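Local atomic coordinates of glycoside Hydrolase (Bacteroides uniformis, PDB entry 5T99), a protein that probably hydrolyses the glycosidic bonds of galactose residues in agarose-derived oligosaccharides, as a family 2 glycoside hydrolase whose pocket binds d-galacto-isofagomine. Residues 44-54 with 85-93. Numbering follows the deposited sequence.
Sequences AEAISFDDDSW and TGWYRKTFI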
loop_
_atom_site.group_PDB
_atom_site.type_symbol
_atom_site.label_atom_id
_atom_site.label_comp_id
_atom_site.label_asym_id
_atom_site.label_seq_id
_atom_site.Cartn_x
_atom_site.Cartn_y
_atom_site.Cartn_z
ATOM N N ALA A 44 19.375 -6.751 28.290
ATOM C CA ALA A 44 19.058 -5.420 27.743
ATOM C C ALA A 44 17.629 -4.933 28.038
ATOM O O ALA A 44 17.311 -3.784 27.776
ATOM C CB ALA A 44 19.324 -5.387 26.245
ATOM N N GLU A 45 16.769 -5.802 28.562
ATOM C CA GLU A 45 15.474 -5.376 29.091
ATOM C C GLU A 45 15.554 -4.674 30.442
ATOM O O GLU A 45 14.599 -4.005 30.831
ATOM C CB GLU A 45 14.487 -6.555 29.175
ATOM C CG GLU A 45 14.586 -7.494 30.387
ATOM C CD GLU A 45 15.749 -8.472 30.347
ATOM O OE1 GLU A 45 16.584 -8.418 29.420
ATOM O OE2 GLU A 45 15.834 -9.309 31.261
ATOM N N ALA A 46 16.668 -4.834 31.158
ATOM C CA ALA A 46 16.778 -4.357 32.549
ATOM C C ALA A 46 16.821 -2.826 32.686
ATOM O O ALA A 46 17.428 -2.138 31.863
ATOM C CB ALA A 46 17.996 -4.983 33.228
ATOM N N ILE A 47 16.174 -2.331 33.742
ATOM C CA ILE A 47 16.156 -0.906 34.120
ATOM C C ILE A 47 17.563 -0.322 34.072
ATOM O O ILE A 47 17.814 0.694 33.413
ATOM C CB ILE A 47 15.611 -0.704 35.572
ATOM C CG1 ILE A 47 14.113 -1.014 35.659
ATOM C CG2 ILE A 47 15.845 0.726 36.084
ATOM C CD1 ILE A 47 13.678 -1.469 37.037
ATOM N N SER A 48 18.466 -1.000 34.779
ATOM C CA SER A 48 19.842 -0.546 34.974
ATOM C C SER A 48 20.814 -0.837 33.830
ATOM O O SER A 48 21.948 -0.389 33.893
ATOM C CB SER A 48 20.398 -1.129 36.279
ATOM O OG SER A 48 19.632 -0.670 37.380
ATOM N N PHE A 49 20.396 -1.562 32.792
ATOM C CA PHE A 49 21.267 -1.800 31.635
ATOM C C PHE A 49 21.788 -0.470 31.062
ATOM O O PHE A 49 21.077 0.536 31.083
ATOM C CB PHE A 49 20.528 -2.605 30.551
ATOM C CG PHE A 49 21.360 -2.879 29.325
ATOM C CD1 PHE A 49 22.179 -4.008 29.255
ATOM C CD2 PHE A 49 21.333 -2.006 28.242
ATOM C CE1 PHE A 49 22.946 -4.254 28.125
ATOM C CE2 PHE A 49 22.105 -2.245 27.111
ATOM C CZ PHE A 49 22.914 -3.366 27.052
ATOM N N ASP A 50 23.026 -0.476 30.563
ATOM C CA ASP A 50 23.684 0.725 30.042
ATOM C C ASP A 50 23.606 0.726 28.514
ATOM O O ASP A 50 24.356 0.018 27.843
ATOM C CB ASP A 50 25.142 0.772 30.532
ATOM C CG ASP A 50 25.918 1.997 30.034
ATOM O OD1 ASP A 50 25.322 2.994 29.568
ATOM O OD2 ASP A 50 27.159 1.956 30.118
ATOM N N ASP A 51 22.699 1.543 27.979
ATOM C CA ASP A 51 22.493 1.673 26.526
ATOM C C ASP A 51 23.062 2.976 25.958
ATOM O O ASP A 51 22.599 3.456 24.918
ATOM C CB ASP A 51 20.993 1.531 26.178
ATOM C CG ASP A 51 20.099 2.592 26.848
ATOM O OD1 ASP A 51 20.585 3.546 27.496
ATOM O OD2 ASP A 51 18.873 2.439 26.735
ATOM N N ASP A 52 24.075 3.537 26.624
ATOM C CA ASP A 52 24.644 4.833 26.223
ATOM C C ASP A 52 25.421 4.773 24.892
ATOM O O ASP A 52 25.523 5.776 24.189
ATOM C CB ASP A 52 25.527 5.398 27.343
ATOM C CG ASP A 52 25.788 6.889 27.190
ATOM O OD1 ASP A 52 26.960 7.266 26.961
ATOM O OD2 ASP A 52 24.819 7.679 27.288
ATOM N N SER A 53 25.959 3.607 24.546
ATOM C CA SER A 53 26.643 3.418 23.256
ATOM C C SER A 53 25.677 3.188 22.085
ATOM O O SER A 53 26.074 3.325 20.929
ATOM C CB SER A 53 27.612 2.232 23.338
ATOM O OG SER A 53 26.911 1.028 23.634
ATOM N N TRP A 54 24.427 2.816 22.391
ATOM C CA TRP A 54 23.425 2.457 21.376
ATOM C C TRP A 54 23.076 3.654 20.491
ATOM O O TRP A 54 22.993 4.791 20.960
ATOM C CB TRP A 54 22.135 1.924 22.032
ATOM C CG TRP A 54 22.235 0.560 22.673
ATOM C CD1 TRP A 54 23.361 -0.062 23.124
ATOM C CD2 TRP A 54 21.148 -0.330 22.960
ATOM N NE1 TRP A 54 23.047 -1.289 23.652
ATOM C CE2 TRP A 54 21.698 -1.482 23.560
ATOM C CE3 TRP A 54 19.760 -0.273 22.749
ATOM C CZ2 TRP A 54 20.911 -2.570 23.965
ATOM C CZ3 TRP A 54 18.971 -1.356 23.153
ATOM C CH2 TRP A 54 19.552 -2.488 23.753
ATOM N N THR A 85 18.303 -10.505 15.542
ATOM C CA THR A 85 17.794 -9.917 16.766
ATOM C C THR A 85 18.021 -8.415 16.702
ATOM O O THR A 85 19.057 -7.959 16.194
ATOM C CB THR A 85 18.498 -10.518 17.989
ATOM O OG1 THR A 85 18.261 -11.929 18.008
ATOM C CG2 THR A 85 17.996 -9.900 19.293
ATOM N N GLY A 86 17.032 -7.658 17.179
ATOM C CA GLY A 86 17.109 -6.200 17.268
ATOM C C GLY A 86 16.451 -5.759 18.550
ATOM O O GLY A 86 15.384 -6.269 18.911
ATOM N N TRP A 87 17.090 -4.819 19.242
ATOM C CA TRP A 87 16.609 -4.325 20.516
ATOM C C TRP A 87 16.314 -2.843 20.405
ATOM O O TRP A 87 17.081 -2.105 19.780
ATOM C CB TRP A 87 17.657 -4.534 21.610
ATOM C CG TRP A 87 17.656 -5.887 22.271
ATOM C CD1 TRP A 87 18.378 -6.989 21.899
ATOM C CD2 TRP A 87 16.927 -6.265 23.436
ATOM N NE1 TRP A 87 18.132 -8.036 22.760
ATOM C CE2 TRP A 87 17.253 -7.615 23.718
ATOM C CE3 TRP A 87 16.020 -5.599 24.267
ATOM C CZ2 TRP A 87 16.709 -8.307 24.787
ATOM C CZ3 TRP A 87 15.480 -6.291 25.350
ATOM C CH2 TRP A 87 15.831 -7.635 25.597
ATOM N N TYR A 88 15.206 -2.418 21.021
ATOM C CA TYR A 88 14.890 -0.997 21.176
ATOM C C TYR A 88 14.635 -0.688 22.641
ATOM O O TYR A 88 13.981 -1.462 23.329
ATOM C CB TYR A 88 13.657 -0.597 20.381
ATOM C CG TYR A 88 13.754 -0.747 18.884
ATOM C CD1 TYR A 88 13.928 0.362 18.064
ATOM C CD2 TYR A 88 13.612 -1.997 18.278
ATOM C CE1 TYR A 88 13.982 0.227 16.680
ATOM C CE2 TYR A 88 13.667 -2.142 16.899
ATOM C CZ TYR A 88 13.849 -1.027 16.115
ATOM O OH TYR A 88 13.900 -1.165 14.769
ATOM N N ARG A 89 15.146 0.450 23.103
ATOM C CA ARG A 89 14.920 0.917 24.466
ATOM C C ARG A 89 14.584 2.387 24.427
ATOM O O ARG A 89 15.178 3.127 23.660
ATOM C CB ARG A 89 16.178 0.738 25.319
ATOM C CG ARG A 89 16.478 -0.689 25.754
ATOM C CD ARG A 89 17.840 -0.748 26.449
ATOM N NE ARG A 89 17.891 0.068 27.674
ATOM C CZ ARG A 89 17.568 -0.340 28.904
ATOM N NH1 ARG A 89 17.127 -1.569 29.147
ATOM N NH2 ARG A 89 17.674 0.508 29.917
ATOM N N LYS A 90 13.629 2.799 25.251
ATOM C CA LYS A 90 13.315 4.209 25.442
ATOM C C LYS A 90 13.210 4.475 26.933
ATOM O O LYS A 90 12.550 3.730 27.646
ATOM C CB LYS A 90 12.010 4.586 24.743
ATOM C CG LYS A 90 11.597 6.037 24.954
ATOM C CD LYS A 90 10.502 6.480 23.995
ATOM C CE LYS A 90 10.054 7.910 24.288
ATOM N NZ LYS A 90 9.028 8.425 23.336
ATOM N N THR A 91 13.865 5.545 27.382
ATOM C CA THR A 91 13.940 5.902 28.796
ATOM C C THR A 91 13.209 7.232 28.960
ATOM O O THR A 91 13.482 8.172 28.212
ATOM C CB THR A 91 15.417 6.008 29.263
ATOM O OG1 THR A 91 16.089 4.770 28.999
ATOM C CG2 THR A 91 15.531 6.316 30.749
ATOM N N PHE A 92 12.287 7.307 29.919
ATOM C CA PHE A 92 11.409 8.475 30.052
ATOM C C PHE A 92 10.952 8.695 31.491
ATOM O O PHE A 92 10.735 7.737 32.234
ATOM C CB PHE A 92 10.182 8.348 29.115
ATOM C CG PHE A 92 9.305 7.145 29.391
ATOM C CD1 PHE A 92 8.150 7.266 30.157
ATOM C CD2 PHE A 92 9.644 5.886 28.897
ATOM C CE1 PHE A 92 7.351 6.159 30.420
ATOM C CE2 PHE A 92 8.845 4.778 29.153
ATOM C CZ PHE A 92 7.694 4.915 29.911
ATOM N N ILE A 93 10.806 9.970 31.864
ATOM C CA ILE A 93 10.258 10.353 33.168
ATOM C C ILE A 93 8.748 10.106 33.157
ATOM O O ILE A 93 8.061 10.454 32.195
ATOM C CB ILE A 93 10.499 11.851 33.502
ATOM C CG1 ILE A 93 11.995 12.194 33.561
ATOM C CG2 ILE A 93 9.820 12.243 34.821
ATOM C CD1 ILE A 93 12.721 11.636 34.768
#
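R89 and W87, on strand 86-93, carry an irregular loop, residues 44-54, across one face of a six-stranded antiparallel sheet in the sugar-binding domain of this family 2 glycoside hydrolase. The loop connects strands 34-38 and 55-57, and its backbone stays a side chain's length from the strand, with the CA atoms of A44 and W87 7.7 Å apart. Alternation along the strand turns W87, R89 and T91 to the loop and sends Y88 and K90 to the other face.

R89 suits its place because a guanidinium can give several N-H groups to the carbonyls of an irregular loop. Its chain bends at chi3 (62°), bringing NH1 to A44 O at 2.6 Å and to A46 O at 2.8 Å, both from above the carbonyl planes. A46 O also closes the type I turn 46-49 by accepting from F49 N, which approaches from the opposite face. R89 NE forms a salt bridge with D51 OD2 at 2.7 Å, and F49 CB lies over one guanidinium face, offset toward its rim. A methionine in place of R89 would probably leave the D51 carboxylate without its charged mate and A44 O and A46 O without the NH1 donor, though A46 O would keep F49 N.

W54 lies crosswise to R89, its CZ3 3.5 Å from R89 CD, and packs its CH2 against W87 CB. The W87 indole, held through NE1 by E40, lies near W117. Alanine suits the place over its face: the methyl CB of A44 makes a CH-pi contact 3.8 Å from the centroid of the W87 six-membered ring, 10° off the normal.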